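Local coordinates for protein alpha,alpha-trehalose-phosphate synthase (UDP-forming) (Burkholderia xenovorans, PDB 5V0T) that belongs to glycosyltransferase family 20 and adopts the GT-B fold, with uridine-5'-diphosphate and 6-O-phosphono-alpha-D-glucopyranose bound in the crystal, at residues V135-D140 with D459-D464; L192-Q195 with D199-A202; S220-I225 with T231-A236. All coordinates share one frame; numbering follows the deposited sequence.

Contact 1 (V135-D140 with D459-D464); sequences VIWVHD and DNFMRD. With G6P (6-O-phosphono-alpha-D-glucopyranose), chain J.
Trp137 and Phe461 lie almost flat on one another: the five-membered ring of the indole and the phenyl ring form an offset stack, centroids 3.9 Å apart and planes 7° from parallel. Their overlap follows the NE1-CE2 side of the indole, where Phe461 CE1 comes to 3.2 Å from Trp137 NE1 and Phe461 CD1 to 3.3 Å from Trp137 CE2. Met462 adds a Met-aromatic contact, its SD lying obliquely to the six-membered ring and 3.9 Å from Trp137 CE3. Bends at chi2 and chi3 (-60° and -73°) fold this thioether along the strand, bringing Met462 CE to 3.7 Å from Val135 CG1. On the indole face opposite Phe461 sits His139, with NE2 3.1 Å above the plane of the Trp137 ring; its ND1 is hydrogen-bonded to His164 NE2. One residue on, Asp140 OD2 accepts bonds from both O2 and O3 of G6P, at 2.6 Å each, while Asp140 OD1 is held by the backbone N of His164. Tyr237 meets Phe461 edge-to-face. Strand 135-139 runs between parallel strands 12-16 and 159-162, and helix 454-466 packs across this part of the sheet.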
# COMPACT_ATOMS: atom_id res chain seq x y z
N VAL A 135 5.60 -3.09 -23.81
CA VAL A 135 4.39 -2.57 -23.17
C VAL A 135 4.80 -1.96 -21.84
O VAL A 135 5.44 -2.62 -21.01
CB VAL A 135 3.33 -3.66 -22.96
CG1 VAL A 135 2.12 -3.08 -22.25
CG2 VAL A 135 2.91 -4.26 -24.29
N ILE A 136 4.47 -0.68 -21.64
CA ILE A 136 4.96 0.10 -20.51
C ILE A 136 3.85 0.24 -19.47
O ILE A 136 2.75 0.73 -19.78
CB ILE A 136 5.46 1.48 -20.96
CG1 ILE A 136 6.57 1.33 -22.01
CG2 ILE A 136 5.94 2.29 -19.76
CD1 ILE A 136 6.96 2.64 -22.67
N TRP A 137 4.15 -0.15 -18.23
CA TRP A 137 3.19 -0.08 -17.14
C TRP A 137 3.80 0.73 -16.00
O TRP A 137 4.71 0.25 -15.31
CB TRP A 137 2.79 -1.49 -16.68
CG TRP A 137 1.64 -1.50 -15.68
CD1 TRP A 137 0.94 -0.42 -15.21
CD2 TRP A 137 1.06 -2.66 -15.06
NE1 TRP A 137 -0.03 -0.83 -14.32
CE2 TRP A 137 0.03 -2.20 -14.21
CE3 TRP A 137 1.32 -4.03 -15.13
CZ2 TRP A 137 -0.76 -3.06 -13.45
CZ3 TRP A 137 0.55 -4.89 -14.36
CH2 TRP A 137 -0.48 -4.41 -13.53
N VAL A 138 3.30 1.94 -15.82
CA VAL A 138 3.79 2.88 -14.80
C VAL A 138 2.97 2.72 -13.53
O VAL A 138 1.73 2.61 -13.60
CB VAL A 138 3.69 4.32 -15.34
CG1 VAL A 138 4.23 5.29 -14.34
CG2 VAL A 138 4.44 4.42 -16.67
N HIS A 139 3.64 2.74 -12.37
CA HIS A 139 3.00 2.53 -11.08
C HIS A 139 3.17 3.73 -10.14
O HIS A 139 4.30 4.10 -9.81
CB HIS A 139 3.54 1.27 -10.40
CG HIS A 139 3.11 0.01 -11.09
ND1 HIS A 139 2.11 -0.81 -10.60
CD2 HIS A 139 3.48 -0.54 -12.28
CE1 HIS A 139 1.91 -1.81 -11.43
NE2 HIS A 139 2.73 -1.67 -12.46
N ASP A 140 2.04 4.32 -9.74
CA ASP A 140 1.82 5.10 -8.52
C ASP A 140 2.08 6.60 -8.65
O ASP A 140 2.53 7.09 -9.69
CB ASP A 140 2.62 4.55 -7.33
CG ASP A 140 1.76 4.43 -6.07
OD1 ASP A 140 0.55 4.72 -6.19
OD2 ASP A 140 2.26 4.04 -4.99
N ASP A 459 -2.74 -10.13 -15.19
CA ASP A 459 -3.30 -10.54 -16.48
C ASP A 459 -4.48 -9.66 -16.89
O ASP A 459 -4.62 -9.33 -18.08
CB ASP A 459 -3.75 -12.01 -16.43
CG ASP A 459 -2.58 -12.98 -16.35
OD1 ASP A 459 -1.45 -12.56 -16.66
OD2 ASP A 459 -2.81 -14.15 -15.98
N ASN A 460 -5.33 -9.28 -15.93
CA ASN A 460 -6.49 -8.46 -16.27
C ASN A 460 -6.06 -7.09 -16.78
O ASN A 460 -6.60 -6.59 -17.77
CB ASN A 460 -7.40 -8.29 -15.05
CG ASN A 460 -8.19 -9.53 -14.74
OD1 ASN A 460 -8.36 -10.40 -15.59
ND2 ASN A 460 -8.69 -9.61 -13.52
N PHE A 461 -5.11 -6.45 -16.09
CA PHE A 461 -4.68 -5.12 -16.51
C PHE A 461 -4.00 -5.19 -17.86
O PHE A 461 -4.27 -4.37 -18.75
CB PHE A 461 -3.73 -4.52 -15.46
CG PHE A 461 -3.37 -3.09 -15.73
CD1 PHE A 461 -2.27 -2.78 -16.53
CD2 PHE A 461 -4.14 -2.05 -15.23
CE1 PHE A 461 -1.94 -1.46 -16.80
CE2 PHE A 461 -3.82 -0.72 -15.48
CZ PHE A 461 -2.71 -0.42 -16.27
N MET A 462 -3.11 -6.18 -18.04
CA MET A 462 -2.38 -6.31 -19.30
C MET A 462 -3.31 -6.64 -20.46
O MET A 462 -3.11 -6.17 -21.58
CB MET A 462 -1.29 -7.38 -19.15
CG MET A 462 -0.16 -6.97 -18.20
SD MET A 462 0.67 -5.45 -18.75
CE MET A 462 1.59 -6.12 -20.12
N ARG A 463 -4.34 -7.46 -20.20
CA ARG A 463 -5.31 -7.76 -21.24
C ARG A 463 -6.02 -6.50 -21.71
O ARG A 463 -6.23 -6.29 -22.91
CB ARG A 463 -6.34 -8.78 -20.73
CG ARG A 463 -7.49 -9.03 -21.70
CD ARG A 463 -8.56 -9.96 -21.12
NE ARG A 463 -7.97 -11.12 -20.47
CZ ARG A 463 -7.98 -11.34 -19.15
NH1 ARG A 463 -8.58 -10.46 -18.35
NH2 ARG A 463 -7.41 -12.42 -18.64
N ASP A 464 -6.41 -5.63 -20.77
CA ASP A 464 -7.09 -4.40 -21.13
C ASP A 464 -6.14 -3.41 -21.79
O ASP A 464 -6.55 -2.67 -22.70
CB ASP A 464 -7.73 -3.77 -19.89
CG ASP A 464 -8.98 -4.52 -19.45
OD1 ASP A 464 -9.53 -5.27 -20.27
OD2 ASP A 464 -9.43 -4.34 -18.29
C1 G6P J . 3.19 2.71 -0.52
C2 G6P J . 3.25 3.41 -1.87
C3 G6P J . 4.46 2.92 -2.67
C4 G6P J . 5.72 3.12 -1.83
C5 G6P J . 5.56 2.42 -0.48
C6 G6P J . 6.84 2.56 0.35
O1 G6P J . 3.04 1.32 -0.77
O2 G6P J . 2.02 3.17 -2.58
O3 G6P J . 4.54 3.71 -3.87
O4 G6P J . 6.86 2.56 -2.52
O5 G6P J . 4.41 2.94 0.21
O6 G6P J . 7.17 3.95 0.50
P G6P J . 8.61 4.48 0.01
O1P G6P J . 9.61 3.95 1.01
O2P G6P J . 8.46 5.98 0.00
O3P G6P J . 8.80 3.88 -1.36

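Contact 2 (L192-Q195 with D199-A202); sequences LGFQ and DLRA
The Phe194 ring meets the helix obliquely, with Asp199 CB and Leu200 CD1 placed neither squarely over a face nor at an edge. Leu200 CD1 reaches the CD2-CE2 bond of the ring, 3.8 Å from Phe194 CD2 and 4.0 Å from Phe194 CE2, the two side chains crossing at about a right angle. Around the same ring come two further aromatics, Phe203 at about 35° between planes and Phe167 at about 75°. Closer to the backbone the contact is between methylenes: Phe194 CB lies 3.6 Å from Asp199 CB. With CG of Leu200 anti to its backbone nitrogen (chi1 175°), the isobutyl group swings across to the ring, where CD1 makes the contact. The carboxylate of Asp199 is gripped at both oxygens, OD2 by Thr196 OG1 and OD1 by the backbone N of Phe167, and OD2 also packs 3.6 Å from Gln195 CB. Beyond that methylene the Gln195 side chain turns away from residues 199-202: NE2 is bonded to His164 O and OE1 to Ile239 N, which fixes the flip of the amide. This side chain ends about 7 Å, nearest atoms, from both UDP and G6P. A parallel strand turning within a few residues into a helix that folds back against it is the beta-alpha unit of Rossmann-like domains, here in a GT-B protein whose ligands lie near the strand's carboxyl end.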
# COMPACT_ATOMS: atom_id res chain seq x y z
N LEU A 192 -5.96 3.65 -17.42
CA LEU A 192 -5.77 3.98 -16.01
C LEU A 192 -6.39 2.88 -15.16
O LEU A 192 -7.52 2.46 -15.42
CB LEU A 192 -6.43 5.33 -15.66
CG LEU A 192 -5.89 6.56 -16.38
CD1 LEU A 192 -6.63 7.81 -15.89
CD2 LEU A 192 -4.39 6.70 -16.09
N GLY A 193 -5.64 2.43 -14.16
CA GLY A 193 -6.11 1.42 -13.24
C GLY A 193 -6.10 1.97 -11.83
O GLY A 193 -5.12 2.60 -11.41
N PHE A 194 -7.20 1.79 -11.11
CA PHE A 194 -7.31 2.17 -9.72
C PHE A 194 -7.56 0.91 -8.89
O PHE A 194 -7.85 -0.16 -9.42
CB PHE A 194 -8.43 3.21 -9.52
CG PHE A 194 -8.29 4.44 -10.40
CD1 PHE A 194 -7.42 5.46 -10.05
CD2 PHE A 194 -8.99 4.55 -11.60
CE1 PHE A 194 -7.27 6.57 -10.87
CE2 PHE A 194 -8.85 5.66 -12.41
CZ PHE A 194 -7.98 6.67 -12.05
N GLN A 195 -7.41 1.04 -7.56
CA GLN A 195 -7.54 -0.15 -6.71
C GLN A 195 -8.99 -0.64 -6.65
O GLN A 195 -9.25 -1.84 -6.78
CB GLN A 195 -7.03 0.16 -5.29
CG GLN A 195 -5.52 0.39 -5.21
CD GLN A 195 -4.75 -0.92 -5.06
OE1 GLN A 195 -5.22 -1.99 -5.45
NE2 GLN A 195 -3.55 -0.83 -4.47
N ASP A 199 -12.51 4.38 -5.95
CA ASP A 199 -11.40 5.15 -6.53
C ASP A 199 -11.74 5.56 -7.96
O ASP A 199 -11.59 6.73 -8.34
CB ASP A 199 -10.12 4.31 -6.51
CG ASP A 199 -9.66 4.00 -5.10
OD1 ASP A 199 -9.57 4.96 -4.30
OD2 ASP A 199 -9.44 2.82 -4.79
N LEU A 200 -12.20 4.60 -8.75
CA LEU A 200 -12.60 4.89 -10.12
C LEU A 200 -13.74 5.90 -10.17
O LEU A 200 -13.75 6.80 -11.02
CB LEU A 200 -12.99 3.59 -10.82
CG LEU A 200 -13.55 3.73 -12.24
CD1 LEU A 200 -12.45 4.21 -13.22
CD2 LEU A 200 -14.15 2.40 -12.69
N ARG A 201 -14.72 5.75 -9.28
CA ARG A 201 -15.84 6.69 -9.23
C ARG A 201 -15.34 8.11 -8.93
O ARG A 201 -15.83 9.08 -9.53
CB ARG A 201 -16.85 6.24 -8.18
CG ARG A 201 -18.17 7.00 -8.18
CD ARG A 201 -19.25 6.30 -7.34
NE ARG A 201 -18.92 6.27 -5.91
CZ ARG A 201 -18.74 5.15 -5.21
NH1 ARG A 201 -18.86 3.97 -5.80
NH2 ARG A 201 -18.45 5.21 -3.92
N ALA A 202 -14.38 8.25 -8.01
CA ALA A 202 -13.85 9.57 -7.68
C ALA A 202 -13.15 10.19 -8.87
O ALA A 202 -13.31 11.39 -9.14
CB ALA A 202 -12.90 9.48 -6.48

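Contact 3 (S220-I225 with T231-A236); sequences SGPLTI and TLRAAA
Four backbone hydrogen bonds join Leu223 and Ile225 to Ala234 and Leu232 in antiparallel register. The Leu223-Ala234 pair is closed by Leu223 N to Ala234 O at 2.9 Å and by Ala234 N to Leu223 O at 3.0 Å. In the Ile225-Leu232 pair, Ile225 N reaches Leu232 O at 2.7 Å along a nearly straight 173° path, and Leu232 N returns to Ile225 O at 3.0 Å. Between them Thr224 and Arg233 form a non-hydrogen-bonded pair, and CA-H...O contacts from Arg233 to Leu223 O, Thr224 to Leu232 O and Thr231 to Ile225 O run beside these bonds.

Apolar packing is concentrated on the face carrying Leu223, Ile225, Leu232 and Ala234: Ile225 CB lies 3.8 Å from Leu232 CD2, and Ile225 CG1 lies 3.9 Å from Ala234 CB. The branch of Leu232 gets there with CG wedged between its backbone N and carbonyl carbon (chi1 68°). Past the end of the ladder Pro222 CB rests 3.9 Å from Ala235 CB.

The polar side-chain contacts belong to Arg233 on the other face, and they are tentative because this is one of two deposited conformers. Bent at chi2 and chi3, its chain curls toward the residues leading into the other strand; NH2 makes a weak bond of 3.3 Å to Pro222 O, and Thr224 OG1 lies over a face of the guanidinium. Pro222 O is also bonded to Ser218 OG.

This hairpin of strands 223-227 and 230-236 lies near one end of the sheet. Strand 214-216 pairs antiparallel beyond the first strand, strand 191-194 runs parallel beside the second, and helix 197-209 covers the leucine-isoleucine face through Leu200, Phe203 and Cys204.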
# COMPACT_ATOMS: atom_id res chain seq x y z
N SER A 220 -16.83 -4.05 -23.02
CA SER A 220 -15.55 -4.71 -22.77
C SER A 220 -15.25 -4.79 -21.28
O SER A 220 -14.68 -5.78 -20.81
CB SER A 220 -14.43 -3.96 -23.51
OG SER A 220 -13.21 -4.68 -23.44
N GLY A 221 -15.64 -3.78 -20.52
CA GLY A 221 -15.33 -3.72 -19.11
C GLY A 221 -14.91 -2.34 -18.65
O GLY A 221 -15.60 -1.69 -17.86
N PRO A 222 -13.76 -1.87 -19.13
CA PRO A 222 -13.29 -0.53 -18.72
C PRO A 222 -14.18 0.56 -19.28
O PRO A 222 -14.76 0.44 -20.36
CB PRO A 222 -11.87 -0.44 -19.30
CG PRO A 222 -11.50 -1.86 -19.69
CD PRO A 222 -12.80 -2.52 -20.03
N LEU A 223 -14.28 1.65 -18.51
CA LEU A 223 -14.96 2.84 -18.99
C LEU A 223 -14.13 3.53 -20.07
O LEU A 223 -12.90 3.41 -20.10
CB LEU A 223 -15.20 3.82 -17.84
CG LEU A 223 -15.78 3.21 -16.57
CD1 LEU A 223 -15.91 4.26 -15.48
CD2 LEU A 223 -17.13 2.59 -16.87
N THR A 224 -14.80 4.25 -20.95
CA THR A 224 -14.13 5.14 -21.89
C THR A 224 -14.19 6.56 -21.34
O THR A 224 -15.27 7.05 -20.98
CB THR A 224 -14.77 5.07 -23.27
OG1 THR A 224 -14.78 3.71 -23.70
CG2 THR A 224 -14.00 5.92 -24.27
N ILE A 225 -13.04 7.21 -21.28
CA ILE A 225 -12.91 8.58 -20.78
C ILE A 225 -12.68 9.51 -21.96
O ILE A 225 -11.83 9.23 -22.82
CB ILE A 225 -11.77 8.71 -19.76
CG1 ILE A 225 -11.90 7.68 -18.63
CG2 ILE A 225 -11.74 10.12 -19.21
CD1 ILE A 225 -13.13 7.88 -17.77
N THR A 231 -8.83 10.65 -25.53
CA THR A 231 -9.68 9.49 -25.31
C THR A 231 -8.84 8.38 -24.69
O THR A 231 -7.76 8.08 -25.19
CB THR A 231 -10.31 8.99 -26.62
OG1 THR A 231 -11.11 10.03 -27.19
CG2 THR A 231 -11.17 7.77 -26.37
N LEU A 232 -9.35 7.77 -23.62
CA LEU A 232 -8.61 6.71 -22.95
C LEU A 232 -9.60 5.82 -22.21
O LEU A 232 -10.82 5.98 -22.32
CB LEU A 232 -7.55 7.28 -22.00
CG LEU A 232 -8.03 8.03 -20.75
CD1 LEU A 232 -6.96 7.87 -19.67
CD2 LEU A 232 -8.30 9.51 -21.07
N ARG A 233 -9.07 4.84 -21.48
CA ARG A 233 -9.87 3.86 -20.76
C ARG A 233 -9.49 3.86 -19.29
O ARG A 233 -8.35 4.17 -18.94
CB ARG A 233 -9.68 2.45 -21.35
CG ARG A 233 -9.93 2.33 -22.86
CD ARG A 233 -11.40 2.48 -23.21
NE ARG A 233 -12.21 1.33 -22.79
CZ ARG A 233 -12.49 0.28 -23.55
NH1 ARG A 233 -12.02 0.21 -24.79
NH2 ARG A 233 -13.23 -0.71 -23.08
N ALA A 234 -10.43 3.47 -18.43
CA ALA A 234 -10.17 3.45 -17.00
C ALA A 234 -11.01 2.38 -16.31
O ALA A 234 -12.18 2.20 -16.64
CB ALA A 234 -10.46 4.83 -16.38
N ALA A 235 -10.41 1.68 -15.35
CA ALA A 235 -11.11 0.60 -14.65
C ALA A 235 -10.46 0.38 -13.29
O ALA A 235 -9.44 0.98 -12.96
CB ALA A 235 -11.11 -0.69 -15.47
N ALA A 236 -11.08 -0.50 -12.50
CA ALA A 236 -10.57 -0.89 -11.19
C ALA A 236 -9.96 -2.28 -11.26
O ALA A 236 -10.53 -3.19 -11.88
CB ALA A 236 -11.69 -0.86 -10.13

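All three contacts are built on one sheet, contacts 1 and 2 in buried layers and contact 3 only partly buried toward its margin. Contacts 1 and 2 pack helices against strands through side chains, aromatic stacking and sulfur in the first, phenyl against aliphatic carbon in the second; contact 3 is chiefly backbone pairing. Helix 454-466 and helix 197-209 flank strand 191-194 on opposite faces: Phe461 CE2 rests 3.9 Å from Gly193 CA, while Phe194 points to the other helix. Contacts 2 and 3 are joined by backbone hydrogen bonds of Leu192 to both Arg233 and Ala235, and Leu200 also packs on Leu223. Asp464 touches Pro222, linking contacts 1 and 3.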